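PDB 5Z6P: B-agarase from Agarivorans gilvus, which is an agarase of glycoside hydrolase family 50 and probably hydrolyses beta-galactosidic linkages of its polysaccharide substrate. Local coordinates for residues Asn152-Leu157 against Ala171-Gly176; Glu246-Glu251 against Arg404-Asp409; Gly457-Val462 against Arg481-Ala486. All blocks are in the same frame, centred on the assembly; numbering follows the deposited sequence.

Contact 1 (Asn152-Leu157 against Ala171-Gly176); sequences NYASGL and ATWMWG
Asn152, in the loop between strands 135-140 and 168-174, passes Trp173 on the second of these strands with 6.0 Å between their CA atoms, the closest pair of CA atoms across the two segments. Both residues start their side chains toward the other segment, and the meeting is purely carbon on carbon, CB of Asn152 lying 4.0 Å from CB of Trp173. Beyond this point the indole takes over. The Trp173 ring swings out with CG anti to the backbone N (chi1 -166°), which carries its six-membered half to Ala154. There the methyl CB of Ala154 sits at the ring edge, in the ring plane, 3.8 Å from CE3 of Trp173. One face of the same indole carries Trp175 O, 3.2 Å above the plane and shifted toward the rim.

The loop side is stiffened by an Asx turn: the backbone N of Ala154 donates to Asn152 OD1 over 3.1 Å, in the carbonyl plane and on a lone pair. A second donor, OG of Ser155, reaches Asn152 OD1 at 2.8 Å but is tilted 20° from that plane. Two bonds thus grip one oxygen and fix the amide's rotation, while Asn152 ND2 turns back to Ala150 O. Both segments belong to the CBM-like domain, in which strand 168-174 pairs with strand 122-129, with a classic beta bulge where Met174 and Trp175 both face Ser124. His123 meets the Trp173 ring with its plane inclined, and Leu178 touches both Asn152 and Trp173. The loop itself is held by the Cys151-Cys162 disulfide next to Asn152 and reaches parts of the chain far away in sequence, Tyr153 stacking on Phe679 and giving its carbonyl to Asn731 ND2.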
loop_
_atom_site.group_PDB
_atom_site.type_symbol
_atom_site.label_atom_id
_atom_site.label_comp_id
_atom_site.label_asym_id
_atom_site.label_seq_id
_atom_site.Cartn_x
_atom_site.Cartn_y
_atom_site.Cartn_z
ATOM N N ASN A 152 -16.291 -8.215 -8.986
ATOM C CA ASN A 152 -15.040 -7.679 -8.462
ATOM C C ASN A 152 -14.212 -8.772 -7.798
ATOM O O ASN A 152 -14.758 -9.787 -7.374
ATOM C CB ASN A 152 -15.318 -6.567 -7.454
ATOM C CG ASN A 152 -15.915 -7.095 -6.169
ATOM O OD1 ASN A 152 -15.195 -7.431 -5.237
ATOM N ND2 ASN A 152 -17.235 -7.180 -6.115
ATOM N N TYR A 153 -12.904 -8.553 -7.692
ATOM C CA TYR A 153 -12.015 -9.470 -6.979
ATOM C C TYR A 153 -11.433 -8.826 -5.713
ATOM O O TYR A 153 -10.328 -9.156 -5.274
ATOM C CB TYR A 153 -10.873 -9.935 -7.880
ATOM C CG TYR A 153 -11.276 -10.855 -9.003
ATOM C CD1 TYR A 153 -11.304 -12.231 -8.824
ATOM C CD2 TYR A 153 -11.604 -10.353 -10.251
ATOM C CE1 TYR A 153 -11.660 -13.078 -9.856
ATOM C CE2 TYR A 153 -11.956 -11.187 -11.288
ATOM C CZ TYR A 153 -11.985 -12.549 -11.085
ATOM O OH TYR A 153 -12.345 -13.386 -12.118
ATOM N N ALA A 154 -12.179 -7.911 -5.117
ATOM C CA ALA A 154 -11.643 -7.158 -3.997
ATOM C C ALA A 154 -12.453 -7.359 -2.734
ATOM O O ALA A 154 -12.417 -6.525 -1.846
ATOM C CB ALA A 154 -11.579 -5.673 -4.347
ATOM N N SER A 155 -13.194 -8.460 -2.652
ATOM C CA SER A 155 -14.068 -8.678 -1.512
ATOM C C SER A 155 -13.758 -9.970 -0.767
ATOM O O SER A 155 -14.545 -10.408 0.056
ATOM C CB SER A 155 -15.530 -8.698 -1.961
ATOM O OG SER A 155 -15.891 -7.474 -2.558
ATOM N N GLY A 156 -12.610 -10.572 -1.045
ATOM C CA GLY A 156 -12.264 -11.826 -0.408
ATOM C C GLY A 156 -13.225 -12.904 -0.863
ATOM O O GLY A 156 -13.482 -13.037 -2.049
ATOM N N LEU A 157 -13.782 -13.656 0.076
ATOM C CA LEU A 157 -14.661 -14.756 -0.298
ATOM C C LEU A 157 -16.043 -14.303 -0.756
ATOM O O LEU A 157 -16.838 -15.111 -1.235
ATOM C CB LEU A 157 -14.795 -15.740 0.856
ATOM C CG LEU A 157 -13.667 -16.767 0.846
ATOM C CD1 LEU A 157 -12.549 -16.273 1.755
ATOM C CD2 LEU A 157 -14.175 -18.126 1.262
ATOM N N ALA A 171 -12.331 -3.797 -15.657
ATOM C CA ALA A 171 -11.609 -2.891 -14.770
ATOM C C ALA A 171 -11.572 -3.420 -13.341
ATOM O O ALA A 171 -12.515 -4.034 -12.882
ATOM C CB ALA A 171 -12.250 -1.492 -14.803
ATOM N N THR A 172 -10.466 -3.178 -12.647
ATOM C CA THR A 172 -10.289 -3.662 -11.282
ATOM C C THR A 172 -10.879 -2.701 -10.269
ATOM O O THR A 172 -10.486 -1.541 -10.236
ATOM C CB THR A 172 -8.802 -3.847 -10.947
ATOM O OG1 THR A 172 -8.204 -4.750 -11.873
ATOM C CG2 THR A 172 -8.634 -4.373 -9.538
ATOM N N TRP A 173 -11.786 -3.180 -9.417
ATOM C CA TRP A 173 -12.357 -2.329 -8.394
ATOM C C TRP A 173 -11.317 -1.930 -7.336
ATOM O O TRP A 173 -10.670 -2.787 -6.736
ATOM C CB TRP A 173 -13.540 -3.005 -7.721
ATOM C CG TRP A 173 -14.308 -2.022 -6.940
ATOM C CD1 TRP A 173 -15.162 -1.084 -7.428
ATOM C CD2 TRP A 173 -14.261 -1.826 -5.533
ATOM N NE1 TRP A 173 -15.669 -0.330 -6.410
ATOM C CE2 TRP A 173 -15.131 -0.769 -5.230
ATOM C CE3 TRP A 173 -13.578 -2.454 -4.490
ATOM C CZ2 TRP A 173 -15.341 -0.324 -3.941
ATOM C CZ3 TRP A 173 -13.784 -2.008 -3.201
ATOM C CH2 TRP A 173 -14.661 -0.954 -2.938
ATOM N N MET A 174 -11.180 -0.625 -7.105
ATOM C CA MET A 174 -10.103 -0.085 -6.268
ATOM C C MET A 174 -10.562 0.611 -4.989
ATOM O O MET A 174 -10.057 0.315 -3.914
ATOM C CB MET A 174 -9.258 0.924 -7.058
ATOM C CG MET A 174 -8.565 0.377 -8.293
ATOM S SD MET A 174 -7.380 -0.896 -7.884
ATOM C CE MET A 174 -6.021 0.022 -7.182
ATOM N N TRP A 175 -11.472 1.572 -5.123
ATOM C CA TRP A 175 -11.856 2.452 -4.015
ATOM C C TRP A 175 -13.316 2.826 -4.104
ATOM O O TRP A 175 -13.923 2.726 -5.160
ATOM C CB TRP A 175 -11.048 3.764 -3.996
ATOM C CG TRP A 175 -9.580 3.655 -4.238
ATOM C CD1 TRP A 175 -8.931 3.838 -5.423
ATOM C CD2 TRP A 175 -8.566 3.381 -3.266
ATOM N NE1 TRP A 175 -7.578 3.670 -5.257
ATOM C CE2 TRP A 175 -7.326 3.391 -3.939
ATOM C CE3 TRP A 175 -8.583 3.130 -1.890
ATOM C CZ2 TRP A 175 -6.119 3.151 -3.289
ATOM C CZ3 TRP A 175 -7.380 2.893 -1.243
ATOM C CH2 TRP A 175 -6.164 2.907 -1.945
ATOM N N GLY A 176 -13.856 3.306 -2.987
ATOM C CA GLY A 176 -15.186 3.875 -2.954
ATOM C C GLY A 176 -16.247 2.836 -2.662
ATOM O O GLY A 176 -16.019 1.898 -1.908
#

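Contact 2 (Glu246-Glu251 against Arg404-Asp409)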
loop_
_atom_site.group_PDB
_atom_site.type_symbol
_atom_site.label_atom_id
_atom_site.label_comp_id
_atom_site.label_asym_id
_atom_site.label_seq_id
_atom_site.Cartn_x
_atom_site.Cartn_y
_atom_site.Cartn_z
ATOM N N GLU A 246 14.881 -28.595 -10.676
ATOM C CA GLU A 246 15.807 -28.085 -11.687
ATOM C C GLU A 246 16.062 -26.589 -11.521
ATOM O O GLU A 246 17.203 -26.127 -11.513
ATOM C CB GLU A 246 15.253 -28.329 -13.092
ATOM C CG GLU A 246 15.406 -29.743 -13.641
ATOM C CD GLU A 246 14.709 -29.909 -14.988
ATOM O OE1 GLU A 246 14.911 -29.051 -15.877
ATOM O OE2 GLU A 246 13.957 -30.894 -15.160
ATOM N N VAL A 247 14.969 -25.845 -11.423
ATOM C CA VAL A 247 15.016 -24.403 -11.304
ATOM C C VAL A 247 15.701 -24.011 -10.005
ATOM O O VAL A 247 16.551 -23.122 -9.980
ATOM C CB VAL A 247 13.601 -23.808 -11.399
ATOM C CG1 VAL A 247 13.587 -22.348 -10.963
ATOM C CG2 VAL A 247 13.079 -23.959 -12.827
ATOM N N THR A 248 15.364 -24.706 -8.929
ATOM C CA THR A 248 16.007 -24.470 -7.644
ATOM C C THR A 248 17.513 -24.708 -7.714
ATOM O O THR A 248 18.301 -23.869 -7.284
ATOM C CB THR A 248 15.420 -25.369 -6.563
ATOM O OG1 THR A 248 14.044 -25.044 -6.388
ATOM C CG2 THR A 248 16.171 -25.182 -5.254
ATOM N N LYS A 249 17.905 -25.860 -8.249
ATOM C CA LYS A 249 19.320 -26.184 -8.422
ATOM C C LYS A 249 20.024 -25.103 -9.235
ATOM O O LYS A 249 21.111 -24.683 -8.890
ATOM C CB LYS A 249 19.488 -27.548 -9.106
ATOM C CG LYS A 249 20.926 -27.995 -9.278
ATOM C CD LYS A 249 20.985 -29.407 -9.840
ATOM C CE LYS A 249 22.417 -29.913 -9.955
ATOM N NZ LYS A 249 23.118 -29.949 -8.632
ATOM N N ALA A 250 19.376 -24.642 -10.295
ATOM C CA ALA A 250 19.932 -23.596 -11.148
ATOM C C ALA A 250 20.132 -22.272 -10.383
ATOM O O ALA A 250 21.194 -21.661 -10.466
ATOM C CB ALA A 250 19.050 -23.380 -12.356
ATOM N N GLU A 251 19.118 -21.835 -9.640
ATOM C CA GLU A 251 19.255 -20.600 -8.882
ATOM C C GLU A 251 20.356 -20.726 -7.850
ATOM O O GLU A 251 21.176 -19.826 -7.717
ATOM C CB GLU A 251 17.953 -20.194 -8.182
ATOM C CG GLU A 251 18.106 -18.834 -7.510
ATOM C CD GLU A 251 16.978 -18.450 -6.552
ATOM O OE1 GLU A 251 16.014 -19.224 -6.389
ATOM O OE2 GLU A 251 17.080 -17.363 -5.943
ATOM N N ARG A 404 8.727 -28.738 -0.402
ATOM C CA ARG A 404 8.971 -29.401 -1.678
ATOM C C ARG A 404 10.377 -29.126 -2.193
ATOM O O ARG A 404 11.060 -30.029 -2.665
ATOM C CB ARG A 404 7.954 -28.954 -2.729
ATOM C CG ARG A 404 6.544 -29.495 -2.514
ATOM C CD ARG A 404 5.613 -28.919 -3.548
ATOM N NE ARG A 404 4.345 -29.621 -3.595
ATOM C CZ ARG A 404 3.160 -29.023 -3.607
ATOM N NH1 ARG A 404 3.077 -27.700 -3.555
ATOM N NH2 ARG A 404 2.053 -29.750 -3.658
ATOM N N LYS A 405 10.806 -27.874 -2.080
ATOM C CA LYS A 405 12.099 -27.460 -2.624
ATOM C C LYS A 405 13.296 -27.928 -1.809
ATOM O O LYS A 405 14.317 -28.319 -2.367
ATOM C CB LYS A 405 12.166 -25.936 -2.745
ATOM C CG LYS A 405 11.372 -25.360 -3.899
ATOM C CD LYS A 405 11.530 -23.852 -3.986
ATOM C CE LYS A 405 12.990 -23.439 -3.896
ATOM N NZ LYS A 405 13.191 -22.081 -4.478
ATOM N N TYR A 406 13.164 -27.869 -0.490
ATOM C CA TYR A 406 14.313 -27.966 0.394
ATOM C C TYR A 406 14.220 -29.052 1.467
ATOM O O TYR A 406 15.170 -29.258 2.215
ATOM C CB TYR A 406 14.533 -26.636 1.128
ATOM C CG TYR A 406 14.867 -25.422 0.299
ATOM C CD1 TYR A 406 15.774 -25.476 -0.756
ATOM C CD2 TYR A 406 14.291 -24.199 0.604
ATOM C CE1 TYR A 406 16.069 -24.352 -1.489
ATOM C CE2 TYR A 406 14.584 -23.075 -0.119
ATOM C CZ TYR A 406 15.466 -23.148 -1.158
ATOM O OH TYR A 406 15.724 -22.003 -1.851
ATOM N N GLY A 407 13.074 -29.708 1.585
ATOM C CA GLY A 407 12.825 -30.534 2.754
ATOM C C GLY A 407 12.941 -32.032 2.562
ATOM O O GLY A 407 12.454 -32.803 3.385
ATOM N N ALA A 408 13.578 -32.449 1.475
ATOM C CA ALA A 408 13.790 -33.870 1.229
ATOM C C ALA A 408 14.574 -34.507 2.377
ATOM O O ALA A 408 15.539 -33.924 2.874
ATOM C CB ALA A 408 14.512 -34.070 -0.082
ATOM N N ASP A 409 14.138 -35.692 2.799
ATOM C CA ASP A 409 14.793 -36.454 3.866
ATOM C C ASP A 409 14.738 -35.745 5.213
ATOM O O ASP A 409 15.659 -35.856 6.018
ATOM C CB ASP A 409 16.252 -36.754 3.503
ATOM C CG ASP A 409 16.404 -37.278 2.091
ATOM O OD1 ASP A 409 15.566 -38.108 1.676
ATOM O OD2 ASP A 409 17.357 -36.860 1.395
HETATM O O HOH W 1 12.602 -22.241 -6.875
HETATM O O HOH W 2 15.790 -21.474 -4.832
#
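The ring of Tyr406 is touched obliquely by the methyl of Thr248, whose CG2 lies 3.9 Å from Tyr406 CE1, while one face carries its own neighbour in sequence, Lys405, with CB 4.0 Å above the ring centre. Thr248 is the buried residue of the group. Its CG2 stands anti to the backbone N, which leaves OG1 beside that N, pressed to Lys405 CE at 3.1 Å and hydrogen-bonded to Leu244 O one turn back. The lysine chain bends at chi3 (48°), and its ammonium comes near Glu251 without a salt bridge, NZ of Lys405 being 4.4 Å from OE1 of Glu251.

Water fills in the polar links. The firm bridge is a molecule that accepts from Lys405 NZ at 2.7 Å, donates to Glu251 OE1 at 2.7 Å, and also bonds Tyr406 OH. The direct ion pairs of both charged groups lie outside the two segments, Lys405 with Asp741 and Glu251 with Arg424. Helix 241-255 packs here against the C-terminal end of helix 397-406, with helix 413-428 completing the cluster through Arg424, Tyr413, Lys416 and Val420.

Contact 3 (Gly457-Val462 against Arg481-Ala486); sequences GEFDQV and RQRAAA
Phe459 meets Arg483 through the aliphatic part of the arginine: CG of Arg483 lies at the edge of the ring, near its plane, 3.6 Å from CD2 and 3.8 Å from CE2 of Phe459. CB of Arg483 follows at 3.9 Å from Phe459 CE2, and two successive methylenes thus run past the same ring edge. The two side chains cross at about a right angle. The phenyl group is put there by a first torsion of 39°, which wedges CG of Phe459 between its backbone N and carbonyl carbon. Over the centre of one face lies the carbonyl of Gly457, its O 3.8 Å above the plane.

Arg483 does not stretch out from its helix. CG stands anti to the carbonyl carbon, and the chain then folds at chi2 (-51°) and again, in the same sense, at chi3. These two bends curl it back over the chain leading into Phe459, where NE comes within 4.0 Å of Gly457 CA. The guanidinium ends up inclined by only 20° to the phenyl plane, yet it is displaced well to one side of the ring and does not stack on it. The polar partner of the head group is just before the loop segment: NE donates to Ile456 O, a bond that probably helps to hold the folded conformation beside Gly457.

Farther along, Asp460 forms a salt bridge with Arg479, and Pro473 and Asp477 touch Phe459. Between strand 449-453 and helix 478-495 the chain makes a long excursion that includes the short antiparallel pair 461-462 and 472-473. Its beginning packs on the helix, which leads on to strand 501-506, consistent with the (beta/alpha)8-barrel catalytic domain expected for family 50 enzymes.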
loop_
_atom_site.group_PDB
_atom_site.type_symbol
_atom_site.label_atom_id
_atom_site.label_comp_id
_atom_site.label_asym_id
_atom_site.label_seq_id
_atom_site.Cartn_x
_atom_site.Cartn_y
_atom_site.Cartn_z
ATOM N N GLY A 457 -2.965 -2.629 23.219
ATOM C CA GLY A 457 -3.395 -2.854 24.584
ATOM C C GLY A 457 -4.420 -1.818 25.007
ATOM O O GLY A 457 -4.989 -1.119 24.175
ATOM N N GLU A 458 -4.641 -1.718 26.311
ATOM C CA GLU A 458 -5.699 -0.895 26.848
ATOM C C GLU A 458 -5.212 0.522 27.104
ATOM O O GLU A 458 -4.315 0.726 27.915
ATOM C CB GLU A 458 -6.217 -1.502 28.160
ATOM C CG GLU A 458 -7.703 -1.500 28.316
ATOM C CD GLU A 458 -8.327 -2.664 27.593
ATOM O OE1 GLU A 458 -7.568 -3.564 27.183
ATOM O OE2 GLU A 458 -9.567 -2.679 27.426
ATOM N N PHE A 459 -5.820 1.490 26.433
ATOM C CA PHE A 459 -5.605 2.895 26.754
ATOM C C PHE A 459 -6.680 3.751 26.106
ATOM O O PHE A 459 -7.354 3.308 25.172
ATOM C CB PHE A 459 -4.200 3.366 26.326
ATOM C CG PHE A 459 -3.725 2.807 25.012
ATOM C CD1 PHE A 459 -4.332 3.157 23.836
ATOM C CD2 PHE A 459 -2.645 1.952 24.970
ATOM C CE1 PHE A 459 -3.888 2.648 22.640
ATOM C CE2 PHE A 459 -2.204 1.442 23.781
ATOM C CZ PHE A 459 -2.821 1.792 22.616
ATOM N N ASP A 460 -6.827 4.983 26.598
ATOM C CA ASP A 460 -7.732 5.941 25.976
ATOM C C ASP A 460 -7.367 6.127 24.505
ATOM O O ASP A 460 -6.225 5.924 24.104
ATOM C CB ASP A 460 -7.703 7.290 26.709
ATOM C CG ASP A 460 -8.157 7.178 28.179
ATOM O OD1 ASP A 460 -8.876 6.219 28.504
ATOM O OD2 ASP A 460 -7.790 8.035 29.009
ATOM N N GLN A 461 -8.355 6.502 23.706
ATOM C CA GLN A 461 -8.169 6.664 22.275
ATOM C C GLN A 461 -8.810 7.944 21.783
ATOM O O GLN A 461 -9.703 8.489 22.431
ATOM C CB GLN A 461 -8.769 5.480 21.514
ATOM C CG GLN A 461 -7.980 4.206 21.645
ATOM C CD GLN A 461 -8.670 3.059 20.959
ATOM O OE1 GLN A 461 -9.870 2.874 21.118
ATOM N NE2 GLN A 461 -7.924 2.294 20.186
ATOM N N VAL A 462 -8.357 8.400 20.622
ATOM C CA VAL A 462 -9.033 9.473 19.924
ATOM C C VAL A 462 -9.375 8.988 18.532
ATOM O O VAL A 462 -8.769 8.040 18.041
ATOM C CB VAL A 462 -8.179 10.748 19.836
ATOM C CG1 VAL A 462 -7.930 11.322 21.212
ATOM C CG2 VAL A 462 -6.893 10.415 19.200
ATOM N N ARG A 481 2.001 5.163 27.539
ATOM C CA ARG A 481 3.436 5.121 27.793
ATOM C C ARG A 481 3.864 3.723 28.250
ATOM O O ARG A 481 4.858 3.191 27.774
ATOM C CB ARG A 481 3.857 6.175 28.838
ATOM C CG ARG A 481 5.365 6.250 28.998
ATOM C CD ARG A 481 5.824 7.255 30.067
ATOM N NE ARG A 481 5.738 8.639 29.632
ATOM C CZ ARG A 481 6.643 9.253 28.874
ATOM N NH1 ARG A 481 7.719 8.602 28.448
ATOM N NH2 ARG A 481 6.483 10.529 28.558
ATOM N N GLN A 482 3.087 3.122 29.149
ATOM C CA GLN A 482 3.377 1.765 29.598
ATOM C C GLN A 482 3.320 0.754 28.451
ATOM O O GLN A 482 4.111 -0.172 28.419
ATOM C CB GLN A 482 2.415 1.327 30.708
ATOM C CG GLN A 482 2.564 2.114 31.973
ATOM C CD GLN A 482 3.998 2.168 32.417
ATOM O OE1 GLN A 482 4.588 1.148 32.725
ATOM N NE2 GLN A 482 4.581 3.358 32.407
ATOM N N ARG A 483 2.376 0.922 27.533
ATOM C CA ARG A 483 2.271 0.001 26.404
ATOM C C ARG A 483 3.431 0.240 25.422
ATOM O O ARG A 483 3.956 -0.706 24.839
ATOM C CB ARG A 483 0.915 0.133 25.701
ATOM C CG ARG A 483 -0.305 -0.271 26.557
ATOM C CD ARG A 483 -0.142 -1.642 27.184
ATOM N NE ARG A 483 0.252 -2.626 26.186
ATOM C CZ ARG A 483 0.950 -3.718 26.455
ATOM N NH1 ARG A 483 1.326 -3.976 27.697
ATOM N NH2 ARG A 483 1.280 -4.549 25.478
ATOM N N ALA A 484 3.833 1.497 25.257
ATOM C CA ALA A 484 4.987 1.810 24.410
ATOM C C ALA A 484 6.230 1.135 24.978
ATOM O O ALA A 484 7.008 0.568 24.230
ATOM C CB ALA A 484 5.204 3.320 24.284
ATOM N N ALA A 485 6.391 1.178 26.302
ATOM C CA ALA A 485 7.508 0.515 26.963
ATOM C C ALA A 485 7.537 -0.985 26.700
ATOM O O ALA A 485 8.593 -1.544 26.445
ATOM C CB ALA A 485 7.468 0.765 28.464
ATOM N N ALA A 486 6.367 -1.620 26.806
ATOM C CA ALA A 486 6.204 -3.043 26.538
ATOM C C ALA A 486 6.633 -3.389 25.114
ATOM O O ALA A 486 7.304 -4.377 24.878
ATOM C CB ALA A 486 4.764 -3.456 26.762
#

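Overall arrangement
The three contacts share no helix or strand and do not touch, their centres lying 34 to 46 Å apart. Contact 1 is nearest the middle of the chain, about 15 Å between centres, and is partly buried in the CBM-like domain, where loop and strand meet through carbon atoms and the bonds to Asn152 OD1 come from within the loop. Contact 2, its centre about 32 Å from that of the chain and also partly buried, joins two helices far apart in sequence, with water between charged and hydroxyl groups. Contact 3 lies on the surface and links a loop to the helix soon after it, by arginine methylenes along a phenyl edge.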